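Local coordinates for protein Phenylalanine/tyrosine ammonia-lyase (PDB 1Y2M) that catalyses the non-oxidative deamination of L-phenylalanine and L-tyrosine to trans-cinnamate and p-coumarate, working as a homotetramer in phenylpropanoid metabolism, at residues V233-E238 with R247-L252; Y220-I225 with L266-G271; G167-R172 with T192-H197; L52-D57 with V72-R77. All coordinates share one frame; numbering follows the deposited sequence.

Contact 1 of 4, residues V233-E238 with R247-L252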
# COMPACT_ATOMS: atom_id res chain seq x y z
N VAL B 233 17.36 18.05 27.92
CA VAL B 233 15.97 18.17 28.30
C VAL B 233 15.47 19.56 27.97
O VAL B 233 16.25 20.49 27.86
CB VAL B 233 15.77 17.87 29.82
CG1 VAL B 233 16.27 16.47 30.15
CG2 VAL B 233 16.49 18.95 30.66
N HIS B 234 14.16 19.67 27.77
CA HIS B 234 13.50 20.92 27.47
C HIS B 234 12.82 21.41 28.78
O HIS B 234 12.21 20.62 29.50
CB HIS B 234 12.46 20.70 26.39
CG HIS B 234 11.57 21.86 26.15
ND1 HIS B 234 10.52 22.18 26.98
CD2 HIS B 234 11.49 22.70 25.10
CE1 HIS B 234 9.88 23.23 26.49
NE2 HIS B 234 10.44 23.56 25.34
N VAL B 235 13.00 22.68 29.09
CA VAL B 235 12.35 23.37 30.20
C VAL B 235 11.98 24.77 29.75
O VAL B 235 12.61 25.35 28.87
CB VAL B 235 13.27 23.50 31.42
CG1 VAL B 235 13.71 22.13 31.88
CG2 VAL B 235 14.51 24.42 31.14
N VAL B 236 10.97 25.33 30.41
CA VAL B 236 10.78 26.78 30.36
C VAL B 236 11.38 27.41 31.61
O VAL B 236 11.08 27.02 32.72
CB VAL B 236 9.28 27.14 30.26
CG1 VAL B 236 9.08 28.68 30.33
CG2 VAL B 236 8.66 26.54 29.03
N HIS B 237 12.31 28.35 31.41
CA HIS B 237 13.01 29.00 32.48
C HIS B 237 13.15 30.46 32.10
O HIS B 237 13.50 30.76 30.96
CB HIS B 237 14.38 28.36 32.61
CG HIS B 237 15.21 28.93 33.70
ND1 HIS B 237 16.33 29.69 33.46
CD2 HIS B 237 15.04 28.91 35.04
CE1 HIS B 237 16.84 30.08 34.62
NE2 HIS B 237 16.09 29.60 35.59
N GLU B 238 12.86 31.34 33.05
CA GLU B 238 12.97 32.79 32.83
C GLU B 238 12.23 33.18 31.54
O GLU B 238 12.72 33.89 30.67
CB GLU B 238 14.42 33.23 32.86
CG GLU B 238 14.92 33.24 34.25
CD GLU B 238 16.34 33.71 34.41
OE1 GLU B 238 17.07 33.87 33.41
OE2 GLU B 238 16.68 33.91 35.56
N ARG B 247 21.47 17.32 33.93
CA ARG B 247 21.94 17.77 35.27
C ARG B 247 21.76 19.26 35.54
O ARG B 247 21.39 19.65 36.62
CB ARG B 247 23.39 17.35 35.51
CG ARG B 247 23.48 15.86 35.75
CD ARG B 247 24.87 15.46 36.04
NE ARG B 247 24.89 14.04 36.35
CZ ARG B 247 24.92 13.51 37.57
NH1 ARG B 247 25.04 14.25 38.67
NH2 ARG B 247 24.91 12.20 37.69
N GLU B 248 21.98 20.10 34.53
CA GLU B 248 21.71 21.53 34.66
C GLU B 248 20.23 21.78 34.98
O GLU B 248 19.91 22.57 35.89
CB GLU B 248 22.08 22.28 33.39
CG GLU B 248 23.53 22.19 33.06
CD GLU B 248 23.87 22.75 31.68
OE1 GLU B 248 23.03 22.80 30.73
OE2 GLU B 248 25.06 23.10 31.52
N ALA B 249 19.34 21.12 34.25
CA ALA B 249 17.92 21.34 34.47
C ALA B 249 17.54 20.88 35.87
O ALA B 249 16.81 21.57 36.59
CB ALA B 249 17.07 20.61 33.42
N MSE B 250 18.04 19.73 36.29
CA MSE B 250 17.70 19.21 37.59
C MSE B 250 18.17 20.13 38.70
O MSE B 250 17.48 20.29 39.72
CB MSE B 250 18.27 17.82 37.78
CG MSE B 250 17.44 16.82 36.98
SE MSE B 250 17.88 14.96 37.35
CE MSE B 250 19.55 14.93 36.16
N ALA B 251 19.32 20.76 38.50
CA ALA B 251 19.90 21.64 39.52
C ALA B 251 19.03 22.90 39.70
O ALA B 251 18.89 23.40 40.82
CB ALA B 251 21.30 22.04 39.15
N LEU B 252 18.47 23.42 38.60
CA LEU B 252 17.49 24.53 38.67
C LEU B 252 16.33 24.20 39.58
O LEU B 252 15.79 25.07 40.29
CB LEU B 252 16.92 24.86 37.28
CG LEU B 252 17.82 25.57 36.27
CD1 LEU B 252 17.05 25.74 34.95
CD2 LEU B 252 18.31 26.89 36.79
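The imidazole of H237 takes L252 over one face: CD1 lies 3.9 Å from the ring centroid, only 17° off the normal, a CH-pi contact displaced toward the rim. CG of the neighbouring E238 covers the opposite face. The second leucine methyl, CD2, stands on the CD1 side, over the NE2 rim, 3.7 Å from H237 NE2; ND1 is hydrogen-bonded to NZ of K242 on the adjoining strand. With CG anti to the backbone N (chi1 -179°), the ring reaches across to the last turn of the helix. Two residues back at each step, V235 and V233 also face the helix and share one methyl, that of A249. Its CB is 4.0 Å from V235 CG1 and 3.3 Å from V233 CG2, the latter tighter than ordinary van der Waals contact. Strand 233-237 thus lays alternate side chains on helix 247-252, which directly follows its hairpin; the two axes approach to 9.1 Å. Were H237 an alanine, L252 CD1 would probably lose its aromatic platform and K242 NZ this acceptor. Dispersion therefore joins strand and helix, tightest at A249, and the imidazole serves both partners, its face to L252 and its ND1 to K242.

Contact 2 of 4, residues Y220-I225 with L266-G271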
# COMPACT_ATOMS: atom_id res chain seq x y z
N TYR B 220 16.26 7.20 26.48
CA TYR B 220 16.51 8.64 26.61
C TYR B 220 15.84 9.18 27.87
O TYR B 220 16.44 10.01 28.57
CB TYR B 220 16.11 9.43 25.37
CG TYR B 220 17.11 9.30 24.25
CD1 TYR B 220 18.06 10.27 24.04
CD2 TYR B 220 17.12 8.19 23.42
CE1 TYR B 220 19.01 10.12 23.07
CE2 TYR B 220 18.06 8.05 22.41
CZ TYR B 220 19.00 9.02 22.25
OH TYR B 220 19.97 8.87 21.26
N ILE B 221 14.63 8.72 28.18
CA ILE B 221 13.98 9.15 29.41
C ILE B 221 14.76 8.71 30.65
O ILE B 221 15.04 9.52 31.55
CB ILE B 221 12.53 8.66 29.44
CG1 ILE B 221 11.74 9.45 28.41
CG2 ILE B 221 11.90 8.80 30.80
CD1 ILE B 221 10.39 8.82 28.00
N ALA B 222 15.20 7.47 30.66
CA ALA B 222 15.97 6.95 31.76
C ALA B 222 17.31 7.65 31.94
O ALA B 222 17.75 7.95 33.04
CB ALA B 222 16.21 5.47 31.55
N ALA B 223 17.97 7.94 30.82
CA ALA B 223 19.23 8.68 30.85
C ALA B 223 19.07 10.10 31.45
O ALA B 223 19.94 10.59 32.14
CB ALA B 223 19.82 8.74 29.47
N ALA B 224 17.95 10.75 31.12
CA ALA B 224 17.66 12.06 31.61
C ALA B 224 17.49 12.06 33.14
O ALA B 224 18.18 12.85 33.82
CB ALA B 224 16.48 12.66 30.92
N ILE B 225 16.62 11.22 33.69
CA ILE B 225 16.45 11.21 35.14
C ILE B 225 17.71 10.77 35.90
O ILE B 225 17.87 11.06 37.09
CB ILE B 225 15.20 10.38 35.61
CG1 ILE B 225 15.30 8.91 35.20
CG2 ILE B 225 13.97 11.01 35.07
CD1 ILE B 225 14.30 8.02 35.93
N LEU B 266 16.18 -2.31 32.75
CA LEU B 266 15.13 -3.00 31.97
C LEU B 266 13.76 -2.53 32.39
O LEU B 266 12.84 -2.40 31.55
CB LEU B 266 15.19 -4.52 32.11
CG LEU B 266 16.38 -5.20 31.48
CD1 LEU B 266 16.28 -6.68 31.72
CD2 LEU B 266 16.47 -4.84 30.01
N GLY B 267 13.60 -2.27 33.68
CA GLY B 267 12.32 -1.76 34.22
C GLY B 267 11.88 -0.45 33.59
O GLY B 267 10.68 -0.22 33.35
N LEU B 268 12.84 0.41 33.26
CA LEU B 268 12.54 1.68 32.66
C LEU B 268 12.48 1.62 31.16
O LEU B 268 11.68 2.32 30.57
CB LEU B 268 13.58 2.70 33.04
CG LEU B 268 13.44 3.20 34.47
CD1 LEU B 268 14.71 3.96 34.85
CD2 LEU B 268 12.22 4.12 34.65
N VAL B 269 13.36 0.82 30.54
CA VAL B 269 13.48 0.85 29.07
C VAL B 269 12.64 -0.14 28.27
O VAL B 269 12.35 0.12 27.10
CB VAL B 269 14.97 0.81 28.59
CG1 VAL B 269 15.77 1.85 29.40
CG2 VAL B 269 15.53 -0.55 28.68
N ASN B 270 12.27 -1.26 28.89
CA ASN B 270 11.39 -2.28 28.27
C ASN B 270 9.97 -1.83 28.49
O ASN B 270 9.57 -1.56 29.63
CB ASN B 270 11.48 -3.67 28.97
CG ASN B 270 12.61 -4.51 28.49
OD1 ASN B 270 13.43 -4.09 27.68
ND2 ASN B 270 12.67 -5.74 28.98
N GLY B 271 9.18 -1.81 27.43
CA GLY B 271 7.78 -1.43 27.58
C GLY B 271 7.24 -0.64 26.44
O GLY B 271 7.92 -0.34 25.46
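A222 and L268 form the centre of an apolar contact between helices 215-225 and 264-269. A222 CB stands 3.9 Å from L268 CD1 and 4.1 Å from L268 CB, so the methyl lies along the leucine side chain instead of meeting its end alone. The same methyl is 4.2 Å from V269 CG1, which puts it against two successive residues of the second helix. One turn further on, I225 adds its CD1 at 4.2 Å from L268 CD1. L268 CD1 is thereby shared by A222 and I225. Because A222 carries just a methyl, the backbones come close, with the CA atoms of A222 and L268 6.4 Å apart.

The polar bonds of segment 266-271 are made outside the contact. The helix closes with a backbone bond from N270 N to L266 O, and N270 is the first residue to leave helical angles. Its carbonyl accepts a hydrogen bond from R172, which also reaches L268 O weakly; its ND2 makes a weak bond to N397 O. G271 bonds through its backbone to D214 and to S212, part of the 211-213 segment that forms the imidazolinone cross-link of the active enzyme, and its conformation would drive any side chain into the N270 carbonyl. N270 probably binds cinnamate, as inferred by similarity. A purely apolar, fully buried contact thus probably helps to position the helix that ends at N270, while hydrogen bonds of N270 and G271 hold the turn after it.

Contact 3 of 4, residues G167-R172 with T192-H197; sequences GAMTIR and TNFLNH
M169, present as selenomethionine, and L195 both send their CG anti to the carbonyl carbon, with chi1 at -63° and -73°, which directs the two side chains into the space between their helices. A bend at chi3 (-78°) then turns M169 CE toward the leucine, 3.9 Å from L195 CD2, and the two side chains slide past each other in opposite directions. The selenium itself lies 4.1 Å from F194 CB. M169 crosses F194 at about a right angle and meets the phenyl ring obliquely; the ring leads away from this contact to helix 215-225, where it touches A224 and I225. Helices 162-176 and 185-197 are consecutive and run roughly antiparallel, forming a helical hairpin in the mainly helical fold, with the axes of the two segments 9.8 Å apart. On the other flank of L195, CD1 packs at 3.6 Å and CD2 at 3.9 Å against T170 OG1, the threonine side chain crossing the leucine nearly perpendicularly. Shortening L195 to an alanine is likely to open a gap between the helices and leave M169 CE and T170 OG1 without their shared neighbour. The hydroxyl of T170 does not depend on this apolar neighbour for its hydrogen bond, which it makes to R166 O one turn earlier. R166 also reaches the partner helix, its NH1 bonding to L195 O.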
# COMPACT_ATOMS: atom_id res chain seq x y z
N GLY B 167 3.27 12.16 28.07
CA GLY B 167 2.33 11.05 28.18
C GLY B 167 3.07 9.73 28.47
O GLY B 167 2.60 8.91 29.25
N ALA B 168 4.27 9.59 27.88
CA ALA B 168 5.06 8.38 28.06
C ALA B 168 5.56 8.25 29.47
O ALA B 168 5.53 7.18 30.07
CB ALA B 168 6.24 8.38 27.11
N MSE B 169 6.01 9.36 30.03
CA MSE B 169 6.47 9.34 31.43
C MSE B 169 5.34 8.98 32.37
O MSE B 169 5.57 8.26 33.35
CB MSE B 169 7.15 10.63 31.84
CG MSE B 169 8.37 10.85 31.01
SE MSE B 169 9.50 12.32 31.80
CE MSE B 169 8.45 13.92 31.14
N THR B 170 4.14 9.48 32.10
CA THR B 170 2.99 9.25 32.94
C THR B 170 2.63 7.75 32.95
O THR B 170 2.40 7.10 33.99
CB THR B 170 1.78 10.07 32.44
OG1 THR B 170 2.11 11.47 32.45
CG2 THR B 170 0.59 9.85 33.28
N ILE B 171 2.52 7.19 31.73
CA ILE B 171 2.15 5.76 31.57
C ILE B 171 3.26 4.91 32.15
O ILE B 171 3.01 3.92 32.81
CB ILE B 171 1.89 5.41 30.08
CG1 ILE B 171 0.65 6.15 29.58
CG2 ILE B 171 1.88 3.93 29.82
CD1 ILE B 171 0.50 6.12 28.05
N ARG B 172 4.51 5.31 31.92
CA ARG B 172 5.64 4.54 32.45
C ARG B 172 5.53 4.44 33.97
O ARG B 172 5.68 3.34 34.52
CB ARG B 172 6.98 5.18 32.08
CG ARG B 172 8.17 4.51 32.73
CD ARG B 172 7.88 2.99 32.88
NE ARG B 172 8.56 2.30 31.89
CZ ARG B 172 8.36 1.05 31.47
NH1 ARG B 172 7.43 0.20 31.91
NH2 ARG B 172 9.16 0.68 30.53
N THR B 192 7.89 11.64 38.05
CA THR B 192 6.79 12.55 38.37
C THR B 192 7.32 13.97 38.68
O THR B 192 6.67 14.96 38.32
CB THR B 192 5.84 11.98 39.48
OG1 THR B 192 6.57 11.84 40.71
CG2 THR B 192 5.25 10.64 39.06
N ASN B 193 8.51 14.07 39.23
CA ASN B 193 9.13 15.40 39.42
C ASN B 193 9.48 16.06 38.08
O ASN B 193 9.23 17.26 37.92
CB ASN B 193 10.35 15.33 40.31
CG ASN B 193 10.01 15.21 41.77
OD1 ASN B 193 8.95 15.65 42.22
ND2 ASN B 193 10.92 14.64 42.52
N PHE B 194 9.96 15.30 37.10
CA PHE B 194 10.11 15.85 35.76
C PHE B 194 8.80 16.36 35.22
O PHE B 194 8.70 17.48 34.70
CB PHE B 194 10.70 14.84 34.78
CG PHE B 194 12.21 14.81 34.76
CD1 PHE B 194 12.95 15.07 35.89
CD2 PHE B 194 12.85 14.51 33.59
CE1 PHE B 194 14.35 15.03 35.81
CE2 PHE B 194 14.21 14.46 33.51
CZ PHE B 194 14.95 14.72 34.61
N LEU B 195 7.75 15.55 35.34
CA LEU B 195 6.44 16.01 34.88
C LEU B 195 6.01 17.32 35.57
O LEU B 195 5.56 18.24 34.92
CB LEU B 195 5.35 14.93 35.09
CG LEU B 195 5.45 13.73 34.10
CD1 LEU B 195 4.71 12.52 34.64
CD2 LEU B 195 4.92 14.11 32.73
N ASN B 196 6.13 17.35 36.88
CA ASN B 196 5.52 18.41 37.67
C ASN B 196 6.31 19.69 37.59
O ASN B 196 5.78 20.74 37.88
CB ASN B 196 5.28 17.96 39.09
CG ASN B 196 4.30 16.81 39.17
OD1 ASN B 196 3.46 16.66 38.29
ND2 ASN B 196 4.41 16.00 40.22
N HIS B 197 7.58 19.57 37.21
CA HIS B 197 8.44 20.74 36.99
C HIS B 197 8.61 21.06 35.49
O HIS B 197 9.36 21.97 35.15
CB HIS B 197 9.81 20.53 37.63
CG HIS B 197 9.77 20.49 39.13
ND1 HIS B 197 9.41 21.58 39.88
CD2 HIS B 197 9.98 19.48 40.01
CE1 HIS B 197 9.44 21.26 41.17
NE2 HIS B 197 9.78 19.99 41.27

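Contact 4 of 4, residues L52-D57 with V72-R77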
# COMPACT_ATOMS: atom_id res chain seq x y z
N LEU B 52 -13.20 14.56 28.16
CA LEU B 52 -13.15 16.00 28.25
C LEU B 52 -13.41 16.46 29.67
O LEU B 52 -13.08 17.59 30.01
CB LEU B 52 -14.14 16.65 27.26
CG LEU B 52 -13.82 16.47 25.77
CD1 LEU B 52 -14.91 17.10 24.93
CD2 LEU B 52 -12.48 17.06 25.36
N ALA B 53 -14.00 15.59 30.48
CA ALA B 53 -14.24 15.88 31.90
C ALA B 53 -13.01 15.60 32.79
O ALA B 53 -13.04 15.88 33.98
CB ALA B 53 -15.43 15.05 32.40
N ALA B 54 -11.93 15.04 32.25
CA ALA B 54 -10.73 14.79 33.05
C ALA B 54 -10.27 16.11 33.69
O ALA B 54 -10.14 17.11 32.99
CB ALA B 54 -9.64 14.25 32.20
N PRO B 55 -10.06 16.13 35.03
CA PRO B 55 -9.47 17.30 35.71
C PRO B 55 -8.16 17.74 35.08
O PRO B 55 -7.42 16.89 34.59
CB PRO B 55 -9.21 16.80 37.14
CG PRO B 55 -10.11 15.68 37.32
CD PRO B 55 -10.38 15.05 35.98
N THR B 56 -7.88 19.04 35.08
CA THR B 56 -6.53 19.50 34.66
C THR B 56 -5.73 20.15 35.80
O THR B 56 -4.51 20.35 35.68
CB THR B 56 -6.61 20.46 33.49
OG1 THR B 56 -7.39 21.61 33.88
CG2 THR B 56 -7.21 19.77 32.27
N ASP B 57 -6.41 20.46 36.89
CA ASP B 57 -5.82 21.21 38.00
C ASP B 57 -5.44 20.28 39.14
O ASP B 57 -4.37 20.43 39.76
CB ASP B 57 -6.82 22.28 38.48
CG ASP B 57 -8.21 21.69 38.79
OD1 ASP B 57 -8.62 20.69 38.13
OD2 ASP B 57 -8.90 22.22 39.70
N VAL B 72 -4.58 10.57 30.74
CA VAL B 72 -3.28 10.60 30.02
C VAL B 72 -3.15 11.90 29.23
O VAL B 72 -2.14 12.62 29.32
CB VAL B 72 -3.10 9.37 29.10
CG1 VAL B 72 -1.92 9.59 28.15
CG2 VAL B 72 -2.94 8.06 29.91
N VAL B 73 -4.20 12.23 28.50
CA VAL B 73 -4.19 13.47 27.70
C VAL B 73 -4.05 14.69 28.63
O VAL B 73 -3.30 15.61 28.33
CB VAL B 73 -5.44 13.60 26.85
CG1 VAL B 73 -5.46 14.98 26.11
CG2 VAL B 73 -5.51 12.49 25.82
N SER B 74 -4.74 14.69 29.76
CA SER B 74 -4.61 15.84 30.70
C SER B 74 -3.19 16.05 31.18
O SER B 74 -2.70 17.18 31.28
CB SER B 74 -5.55 15.74 31.88
OG SER B 74 -5.31 14.61 32.72
N ALA B 75 -2.49 14.95 31.48
CA ALA B 75 -1.09 15.04 31.96
C ALA B 75 -0.17 15.42 30.79
O ALA B 75 0.73 16.23 30.95
CB ALA B 75 -0.67 13.72 32.53
N ALA B 76 -0.40 14.83 29.62
CA ALA B 76 0.48 15.07 28.47
C ALA B 76 0.38 16.50 27.92
O ALA B 76 1.40 17.13 27.63
CB ALA B 76 0.17 14.11 27.34
N ARG B 77 -0.86 16.95 27.72
CA ARG B 77 -1.16 18.25 27.08
C ARG B 77 -1.55 19.41 27.95
O ARG B 77 -1.41 20.58 27.54
CB ARG B 77 -2.33 18.06 26.16
CG ARG B 77 -1.98 17.33 24.94
CD ARG B 77 -3.08 17.57 23.85
NE ARG B 77 -2.63 16.87 22.66
CZ ARG B 77 -3.42 16.32 21.75
NH1 ARG B 77 -4.74 16.32 21.88
NH2 ARG B 77 -2.87 15.73 20.72
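A54 CB points toward the helix and meets S74 CB at 4.4 Å, the first of three successive loop residues that close on this serine. P55 follows, and it is the carbonyl that touches: P55 O is 3.5 Å from S74 CB and 3.6 Å from S74 OG, without a hydrogen bond, while the pyrrolidine packs on R80 just beyond the helix. T56, whose side chain also touches K78, completes the set with CG2 at 4.4 Å from S74 CB; its backbone comes nearest, the CA atoms of T56 and S74 being 5.7 Å apart. S74 holds its OG between the backbone N and the carbonyl carbon (chi1 64°), where the hydroxyl is hydrogen-bonded to D71 O in the preceding turn and to NH1 of R80. The loop leading from helix 44-52 to strand 60-62 is thus laid over helix 69-77. With the hydroxyl engaged by D71 and R80, what S74 gives the loop is mainly its CB, so the contact rests on van der Waals packing around a small residue and has no directional bond of its own.

In the fold
Contacts 1, 2 and 3 touch one another around F194, whose ring lies 3.8 Å by CE1 from M250 CG of contact 1 and 3.8 Å by CE2 from I225 CG2 of contact 2. Contacts 2 and 3, with centres about 12 Å apart, are the closest pair, also tied by R172 NH2 to N270 O. Contact 4 joins through contact 3 alone: A75 CB is 3.6 Å from T170 OG1, but contacts 1 and 2 stay about 10 and 12 Å away at their nearest atoms. Contact 2 lies nearest the cinnamate site: it carries N270, a probable ligand residue, and V269 is about 9 Å, side chain to side chain, from N397, also probable, and 11 Å from E496, an established one.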